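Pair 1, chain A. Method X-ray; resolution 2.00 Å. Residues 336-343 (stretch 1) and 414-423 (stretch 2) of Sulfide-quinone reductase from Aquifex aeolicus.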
# COMPACT_ATOMS: atom_id res chain seq x y z
N PRO A 336 2.24 18.12 -47.76
CA PRO A 336 1.54 16.90 -47.35
C PRO A 336 1.90 16.37 -45.95
O PRO A 336 1.30 15.39 -45.50
CB PRO A 336 1.96 15.88 -48.42
CG PRO A 336 3.30 16.33 -48.84
CD PRO A 336 3.29 17.84 -48.76
N ASP A 337 2.87 17.01 -45.28
CA ASP A 337 3.21 16.65 -43.90
C ASP A 337 2.04 16.95 -42.97
O ASP A 337 1.47 18.04 -43.01
CB ASP A 337 4.45 17.43 -43.42
CG ASP A 337 5.76 16.77 -43.83
OD1 ASP A 337 5.73 15.66 -44.41
OD2 ASP A 337 6.82 17.36 -43.56
N LYS A 338 1.69 15.97 -42.14
CA LYS A 338 0.63 16.14 -41.15
C LYS A 338 1.11 15.68 -39.77
O LYS A 338 1.87 14.72 -39.67
CB LYS A 338 -0.64 15.39 -41.56
CG LYS A 338 -1.32 15.92 -42.84
CD LYS A 338 -2.00 17.27 -42.61
CE LYS A 338 -2.27 18.01 -43.93
NZ LYS A 338 -1.01 18.43 -44.61
N TYR A 339 0.64 16.37 -38.73
CA TYR A 339 1.12 16.14 -37.37
C TYR A 339 0.04 15.67 -36.42
O TYR A 339 -1.11 16.11 -36.49
CB TYR A 339 1.76 17.42 -36.80
CG TYR A 339 2.95 17.90 -37.60
CD1 TYR A 339 4.24 17.47 -37.29
CD2 TYR A 339 2.78 18.78 -38.67
CE1 TYR A 339 5.33 17.91 -38.02
CE2 TYR A 339 3.86 19.22 -39.41
CZ TYR A 339 5.13 18.78 -39.08
OH TYR A 339 6.21 19.22 -39.81
N ALA A 340 0.44 14.77 -35.54
CA ALA A 340 -0.36 14.36 -34.40
C ALA A 340 0.30 14.91 -33.13
O ALA A 340 1.53 14.94 -33.03
CB ALA A 340 -0.43 12.86 -34.34
N PRO A 341 -0.52 15.36 -32.15
CA PRO A 341 0.04 15.77 -30.86
C PRO A 341 0.53 14.56 -30.07
O PRO A 341 -0.06 13.48 -30.16
CB PRO A 341 -1.16 16.40 -30.15
CG PRO A 341 -2.36 15.76 -30.76
CD PRO A 341 -1.99 15.50 -32.20
N ARG A 342 1.60 14.75 -29.32
CA ARG A 342 2.10 13.72 -28.42
C ARG A 342 1.03 13.33 -27.40
O ARG A 342 0.88 12.16 -27.07
CB ARG A 342 3.36 14.22 -27.70
CG ARG A 342 3.97 13.23 -26.72
CD ARG A 342 4.55 12.00 -27.42
NE ARG A 342 5.17 11.10 -26.46
CZ ARG A 342 5.83 9.98 -26.77
NH1 ARG A 342 5.95 9.59 -28.03
NH2 ARG A 342 6.36 9.25 -25.80
N LEU A 343 0.28 14.34 -26.94
CA LEU A 343 -0.69 14.20 -25.85
C LEU A 343 -0.04 13.67 -24.56
O LEU A 343 -0.52 12.72 -23.96
CB LEU A 343 -1.90 13.34 -26.27
CG LEU A 343 -2.73 13.84 -27.46
CD1 LEU A 343 -3.83 12.83 -27.78
CD2 LEU A 343 -3.33 15.22 -27.15
N HIS A 414 8.62 15.93 -26.79
CA HIS A 414 8.45 16.56 -28.09
C HIS A 414 6.94 16.67 -28.26
O HIS A 414 6.24 15.67 -28.16
CB HIS A 414 9.06 15.70 -29.21
CG HIS A 414 10.54 15.51 -29.09
ND1 HIS A 414 11.11 14.58 -28.25
CD2 HIS A 414 11.58 16.13 -29.72
CE1 HIS A 414 12.43 14.63 -28.36
NE2 HIS A 414 12.74 15.56 -29.25
N PRO A 415 6.44 17.90 -28.48
CA PRO A 415 4.98 18.13 -28.42
C PRO A 415 4.16 17.53 -29.57
O PRO A 415 3.01 17.15 -29.36
CB PRO A 415 4.87 19.65 -28.41
CG PRO A 415 6.12 20.15 -29.07
CD PRO A 415 7.19 19.14 -28.76
N ILE A 416 4.74 17.47 -30.77
CA ILE A 416 4.04 16.95 -31.94
C ILE A 416 4.94 16.02 -32.74
O ILE A 416 6.17 16.11 -32.64
CB ILE A 416 3.48 18.10 -32.86
CG1 ILE A 416 4.61 18.95 -33.45
CG2 ILE A 416 2.49 18.97 -32.09
CD1 ILE A 416 4.13 20.06 -34.39
N GLU A 417 4.34 15.13 -33.51
CA GLU A 417 5.10 14.19 -34.33
C GLU A 417 4.48 14.06 -35.71
O GLU A 417 3.26 14.14 -35.86
CB GLU A 417 5.20 12.82 -33.64
CG GLU A 417 3.85 12.15 -33.36
CD GLU A 417 3.90 11.17 -32.19
OE1 GLU A 417 4.96 10.54 -31.97
OE2 GLU A 417 2.87 11.03 -31.49
N LEU A 418 5.33 13.86 -36.72
CA LEU A 418 4.85 13.56 -38.06
C LEU A 418 3.96 12.32 -38.01
O LEU A 418 4.31 11.32 -37.37
CB LEU A 418 6.01 13.35 -39.03
CG LEU A 418 6.58 14.60 -39.69
CD1 LEU A 418 7.85 14.26 -40.46
CD2 LEU A 418 5.55 15.23 -40.62
N CYS A 419 2.81 12.40 -38.66
CA CYS A 419 1.87 11.31 -38.67
C CYS A 419 1.68 10.81 -40.09
O CYS A 419 1.14 11.52 -40.95
CB CYS A 419 0.53 11.74 -38.05
SG CYS A 419 -0.65 10.40 -37.89
N LYS A 420 2.16 9.60 -40.34
CA LYS A 420 2.13 8.99 -41.67
C LYS A 420 0.73 8.53 -42.07
O LYS A 420 0.47 8.26 -43.24
CB LYS A 420 3.12 7.82 -41.73
CG LYS A 420 2.99 6.80 -40.60
CD LYS A 420 4.07 5.72 -40.69
CE LYS A 420 4.11 4.85 -39.43
NZ LYS A 420 4.55 5.61 -38.22
N ASP A 421 -0.17 8.44 -41.08
CA ASP A 421 -1.56 8.06 -41.33
C ASP A 421 -2.46 8.65 -40.25
O ASP A 421 -2.52 8.14 -39.12
CB ASP A 421 -1.71 6.54 -41.39
CG ASP A 421 -3.13 6.09 -41.73
OD1 ASP A 421 -3.89 6.88 -42.35
OD2 ASP A 421 -3.49 4.95 -41.38
N CYS A 422 -3.17 9.72 -40.61
CA CYS A 422 -4.06 10.43 -39.69
C CYS A 422 -5.31 9.63 -39.33
O CYS A 422 -5.93 9.90 -38.31
CB CYS A 422 -4.48 11.78 -40.29
SG CYS A 422 -3.18 13.05 -40.38
N GLU A 423 -5.67 8.65 -40.16
CA GLU A 423 -6.90 7.87 -39.96
C GLU A 423 -6.81 6.94 -38.76
O GLU A 423 -5.99 6.03 -38.71
CB GLU A 423 -7.25 7.09 -41.24
CG GLU A 423 -8.55 6.31 -41.16
CD GLU A 423 -8.81 5.50 -42.41
OE1 GLU A 423 -9.07 6.10 -43.48
OE2 GLU A 423 -8.76 4.25 -42.33
O HOH W 1 2.62 13.25 -42.54
O HOH W 2 1.26 9.90 -28.63

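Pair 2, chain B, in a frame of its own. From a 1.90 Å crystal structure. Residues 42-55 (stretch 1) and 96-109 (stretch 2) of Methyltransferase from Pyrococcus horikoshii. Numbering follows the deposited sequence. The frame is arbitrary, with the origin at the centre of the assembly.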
# COMPACT_ATOMS: atom_id res chain seq x y z
N PRO B 42 15.85 -8.10 5.55
CA PRO B 42 15.24 -6.89 6.12
C PRO B 42 15.21 -5.78 5.07
O PRO B 42 16.06 -5.71 4.20
CB PRO B 42 16.18 -6.55 7.28
CG PRO B 42 16.79 -7.87 7.64
CD PRO B 42 17.06 -8.47 6.29
N LEU B 43 14.21 -4.91 5.17
CA LEU B 43 14.09 -3.80 4.24
C LEU B 43 14.85 -2.60 4.79
O LEU B 43 15.08 -2.50 6.00
CB LEU B 43 12.62 -3.41 4.05
CG LEU B 43 11.68 -4.46 3.46
CD1 LEU B 43 10.26 -3.94 3.46
CD2 LEU B 43 12.13 -4.81 2.04
N PRO B 44 15.28 -1.68 3.91
CA PRO B 44 16.01 -0.49 4.35
C PRO B 44 15.01 0.37 5.12
O PRO B 44 13.81 0.16 5.02
CB PRO B 44 16.42 0.17 3.04
CG PRO B 44 16.45 -0.98 2.06
CD PRO B 44 15.23 -1.75 2.44
N ARG B 45 15.51 1.33 5.89
CA ARG B 45 14.62 2.22 6.62
C ARG B 45 14.37 3.42 5.70
O ARG B 45 15.31 4.06 5.24
CB ARG B 45 15.27 2.67 7.93
CG ARG B 45 14.40 3.59 8.77
CD ARG B 45 14.95 3.80 10.18
NE ARG B 45 14.83 2.61 11.01
CZ ARG B 45 15.70 1.60 11.03
NH1 ARG B 45 16.78 1.63 10.25
NH2 ARG B 45 15.49 0.55 11.81
N CYS B 46 13.10 3.70 5.42
CA CYS B 46 12.77 4.82 4.53
C CYS B 46 11.92 5.87 5.23
O CYS B 46 11.27 5.59 6.25
CB CYS B 46 12.01 4.30 3.30
SG CYS B 46 12.73 2.85 2.47
N PHE B 47 11.92 7.08 4.69
CA PHE B 47 11.13 8.15 5.30
C PHE B 47 10.47 9.02 4.24
O PHE B 47 10.91 9.06 3.09
CB PHE B 47 12.00 9.01 6.22
CG PHE B 47 13.09 9.76 5.51
CD1 PHE B 47 12.82 10.97 4.88
CD2 PHE B 47 14.38 9.25 5.44
CE1 PHE B 47 13.82 11.66 4.19
CE2 PHE B 47 15.39 9.92 4.75
CZ PHE B 47 15.11 11.13 4.12
N ARG B 48 9.43 9.71 4.65
CA ARG B 48 8.68 10.60 3.78
C ARG B 48 8.76 12.01 4.35
O ARG B 48 8.56 12.21 5.54
CB ARG B 48 7.22 10.15 3.75
CG ARG B 48 6.27 11.07 2.99
CD ARG B 48 4.83 10.68 3.30
NE ARG B 48 4.29 11.40 4.45
CZ ARG B 48 3.50 10.86 5.37
NH1 ARG B 48 3.04 11.61 6.36
NH2 ARG B 48 3.19 9.57 5.33
N VAL B 49 9.08 12.98 3.50
CA VAL B 49 9.16 14.36 3.95
C VAL B 49 7.74 14.89 4.14
O VAL B 49 6.90 14.74 3.25
CB VAL B 49 9.86 15.25 2.91
CG1 VAL B 49 9.84 16.70 3.38
CG2 VAL B 49 11.29 14.77 2.68
N ASN B 50 7.47 15.50 5.29
CA ASN B 50 6.15 16.06 5.54
C ASN B 50 6.14 17.47 4.98
O ASN B 50 6.56 18.43 5.64
CB ASN B 50 5.84 16.07 7.04
CG ASN B 50 4.52 16.74 7.35
OD1 ASN B 50 3.68 16.92 6.47
ND2 ASN B 50 4.32 17.11 8.61
N THR B 51 5.64 17.60 3.76
CA THR B 51 5.60 18.89 3.09
C THR B 51 4.61 19.87 3.70
O THR B 51 4.50 21.01 3.27
CB THR B 51 5.30 18.71 1.59
OG1 THR B 51 4.06 18.02 1.42
CG2 THR B 51 6.43 17.91 0.95
N LEU B 52 3.88 19.42 4.72
CA LEU B 52 2.94 20.30 5.40
C LEU B 52 3.78 21.21 6.30
O LEU B 52 3.34 22.30 6.68
CB LEU B 52 1.96 19.52 6.28
CG LEU B 52 0.77 18.83 5.61
CD1 LEU B 52 -0.06 18.13 6.67
CD2 LEU B 52 -0.08 19.86 4.87
N LYS B 53 5.00 20.76 6.61
CA LYS B 53 5.89 21.53 7.48
C LYS B 53 7.22 21.96 6.87
O LYS B 53 7.86 22.87 7.39
CB LYS B 53 6.17 20.74 8.76
CG LYS B 53 4.98 20.59 9.68
CD LYS B 53 5.41 20.06 11.03
CE LYS B 53 4.29 20.17 12.05
NZ LYS B 53 4.78 19.85 13.41
N ILE B 54 7.64 21.33 5.78
CA ILE B 54 8.91 21.69 5.16
C ILE B 54 9.04 21.13 3.75
O ILE B 54 8.51 20.06 3.44
CB ILE B 54 10.09 21.17 6.02
CG1 ILE B 54 11.42 21.65 5.43
CG2 ILE B 54 10.05 19.65 6.10
CD1 ILE B 54 12.63 21.26 6.26
N SER B 55 9.75 21.85 2.89
CA SER B 55 9.94 21.41 1.51
C SER B 55 10.90 20.23 1.49
O SER B 55 11.66 20.01 2.43
CB SER B 55 10.52 22.54 0.65
OG SER B 55 11.88 22.80 0.97
N LEU B 96 11.31 14.10 15.40
CA LEU B 96 10.60 14.46 16.61
C LEU B 96 9.67 15.67 16.46
O LEU B 96 8.71 15.82 17.22
CB LEU B 96 11.60 14.70 17.75
CG LEU B 96 12.42 13.48 18.17
CD1 LEU B 96 13.49 13.89 19.18
CD2 LEU B 96 11.50 12.42 18.77
N THR B 97 9.94 16.53 15.49
CA THR B 97 9.09 17.70 15.28
C THR B 97 8.14 17.53 14.10
O THR B 97 7.54 18.50 13.63
CB THR B 97 9.94 18.99 15.09
OG1 THR B 97 10.79 18.86 13.95
CG2 THR B 97 10.80 19.24 16.33
N GLY B 98 8.03 16.30 13.61
CA GLY B 98 7.13 16.01 12.50
C GLY B 98 7.53 16.47 11.11
O GLY B 98 6.65 16.72 10.28
N LEU B 99 8.82 16.58 10.84
CA LEU B 99 9.27 17.01 9.52
C LEU B 99 9.37 15.82 8.56
O LEU B 99 9.38 16.00 7.34
CB LEU B 99 10.62 17.73 9.61
CG LEU B 99 10.61 18.99 10.48
CD1 LEU B 99 11.89 19.78 10.23
CD2 LEU B 99 9.39 19.84 10.15
N ILE B 100 9.46 14.62 9.12
CA ILE B 100 9.52 13.40 8.33
C ILE B 100 8.71 12.31 9.02
O ILE B 100 8.46 12.38 10.23
CB ILE B 100 10.98 12.89 8.14
CG1 ILE B 100 11.65 12.67 9.49
CG2 ILE B 100 11.77 13.90 7.30
CD1 ILE B 100 12.98 11.94 9.39
N TYR B 101 8.29 11.32 8.25
CA TYR B 101 7.51 10.21 8.78
C TYR B 101 8.14 8.92 8.27
O TYR B 101 8.44 8.81 7.09
CB TYR B 101 6.05 10.31 8.32
CG TYR B 101 5.15 9.24 8.91
CD1 TYR B 101 5.01 8.00 8.30
CD2 TYR B 101 4.47 9.47 10.11
CE1 TYR B 101 4.20 7.01 8.86
CE2 TYR B 101 3.67 8.48 10.68
CZ TYR B 101 3.54 7.26 10.05
OH TYR B 101 2.74 6.29 10.61
N ILE B 102 8.34 7.96 9.17
CA ILE B 102 8.96 6.69 8.79
C ILE B 102 7.92 5.65 8.37
O ILE B 102 6.99 5.35 9.11
CB ILE B 102 9.79 6.10 9.95
CG1 ILE B 102 10.82 7.12 10.44
CG2 ILE B 102 10.48 4.82 9.49
CD1 ILE B 102 11.88 7.47 9.41
N GLN B 103 8.10 5.10 7.17
CA GLN B 103 7.20 4.08 6.65
C GLN B 103 7.89 3.38 5.48
O GLN B 103 8.84 3.91 4.90
CB GLN B 103 5.88 4.70 6.18
CG GLN B 103 6.01 5.70 5.04
CD GLN B 103 4.67 6.29 4.63
OE1 GLN B 103 4.62 7.39 4.09
NE2 GLN B 103 3.59 5.56 4.86
N GLU B 104 7.41 2.19 5.15
CA GLU B 104 7.99 1.41 4.06
C GLU B 104 7.80 2.12 2.73
O GLU B 104 6.80 2.81 2.52
CB GLU B 104 7.35 0.03 4.02
CG GLU B 104 7.59 -0.80 5.26
CD GLU B 104 6.84 -2.11 5.22
OE1 GLU B 104 6.94 -2.82 4.20
OE2 GLU B 104 6.15 -2.43 6.21
N ALA B 105 8.74 1.92 1.82
CA ALA B 105 8.67 2.53 0.50
C ALA B 105 7.37 2.15 -0.20
O ALA B 105 6.68 3.01 -0.75
CB ALA B 105 9.86 2.10 -0.35
N SER B 106 7.02 0.87 -0.19
CA SER B 106 5.81 0.42 -0.85
C SER B 106 4.55 1.12 -0.33
O SER B 106 3.64 1.41 -1.11
CB SER B 106 5.65 -1.10 -0.72
OG SER B 106 5.48 -1.49 0.64
N SER B 107 4.50 1.40 0.97
CA SER B 107 3.33 2.04 1.55
C SER B 107 3.14 3.48 1.06
O SER B 107 2.09 4.08 1.27
CB SER B 107 3.41 2.01 3.09
OG SER B 107 4.48 2.81 3.57
N MSE B 108 4.16 4.04 0.40
CA MSE B 108 4.08 5.40 -0.12
C MSE B 108 3.37 5.44 -1.48
O MSE B 108 2.82 6.47 -1.87
CB MSE B 108 5.49 5.99 -0.28
CG MSE B 108 6.26 6.17 1.02
SE MSE B 108 7.90 6.95 0.76
CE MSE B 108 8.75 6.41 2.25
N TYR B 109 3.37 4.32 -2.18
CA TYR B 109 2.76 4.25 -3.51
C TYR B 109 1.25 4.53 -3.57
O TYR B 109 0.82 5.38 -4.35
CB TYR B 109 3.06 2.88 -4.15
CG TYR B 109 2.99 2.85 -5.67
CD1 TYR B 109 2.38 3.86 -6.39
CD2 TYR B 109 3.52 1.77 -6.38
CE1 TYR B 109 2.29 3.81 -7.78
CE2 TYR B 109 3.44 1.71 -7.77
CZ TYR B 109 2.82 2.73 -8.46
OH TYR B 109 2.72 2.68 -9.83
O HOH W 3 10.89 2.23 6.52

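Both pairs are built on two short antiparallel strands, whose axes approach to 4.6 Å in pair 1 and 4.5 Å in pair 2, with 148° between their N-to-C directions in each. Fourteen central residues superpose with an RMSD of 0.8 Å. The register is the same: Tyr A339, Ala A340 and Pro A341 face Leu A418, Glu A417 and Ile A416, as Phe B47, Arg B48 and Val B49 face Ile B102, Tyr B101 and Ile B100.

The hydrogen-bonded pair sits in the middle. Ala A340 N donates to Glu A417 O (2.9 Å) and Glu A417 N to Ala A340 O (2.9 Å); in pair 2, Arg B48 N donates to Tyr B101 O (2.8 Å) and Tyr B101 N to Arg B48 O (2.9 Å). A further bond closes one end, Arg A342 N to Pro A415 O (2.8 Å) matching Asn B50 N to Leu B99 O (2.8 Å). Proline fits at Pro A341 and Pro A415 because its nitrogen has no hydrogen to give, and neither nitrogen is called on to donate in the bonds between these two strands. At the other end Cys A419 N reaches Lys A338 O at 2.7 Å, whereas its counterpart Gln B103 N makes only a weak bond to Cys B46 O, 3.3 Å long. Here the backbones part, Cys A419 and Gln B103 lying 2.0 Å apart after superposition.

The closest side-chain match is Ile A416, which falls on Ile B100 with side-chain centres 0.6 Å apart. Its branched, apolar shape suits a strand, and in each pair it meets an aromatic ring: Tyr A339 CD1 lies 3.9 Å from Ile A416 CD1, and Phe B47 CD1 lies 3.9 Å from Ile B100 CG2. The two rings are placed differently, since chi1 is m in Tyr A339 but p in Phe B47. Tyr A339 thereby receives Leu A418 CD2 over one face, 4.1 Å from the ring centroid, a CH-pi contact. In pair 2 Ile B102 packs instead against the base of the aromatic side chain, its CD1 3.5 Å from Phe B47 CB.

The central pair differs most in size at the position of Ala A340 and Arg B48. Small Ala A340 packs its CB 4.0 Å from Cys A419 CB, and Glu A417 extends past it, with OE1 4.2 Å from Arg A342 NH1, too far for a salt bridge. In pair 2 both positions carry large side chains: Arg B48, at the place of Ala A340, lays one guanidinium face over Tyr B101 CB, and its NH2 donates to Gln B103 OE1 at 2.9 Å. The amide oxygen of glutamine is a natural acceptor for that cation.

At the matched end, Asn B50 adds a side-chain bond, ND2 to Gly B98 O at 2.9 Å. Gly B98 has phi 73°, which favours glycine, and an ideal CB there would lie 3.4 Å from Lys B53 NZ. His A414 occupies the equivalent position at phi -116°, and its O lies 3.3 Å from Arg A342 CB.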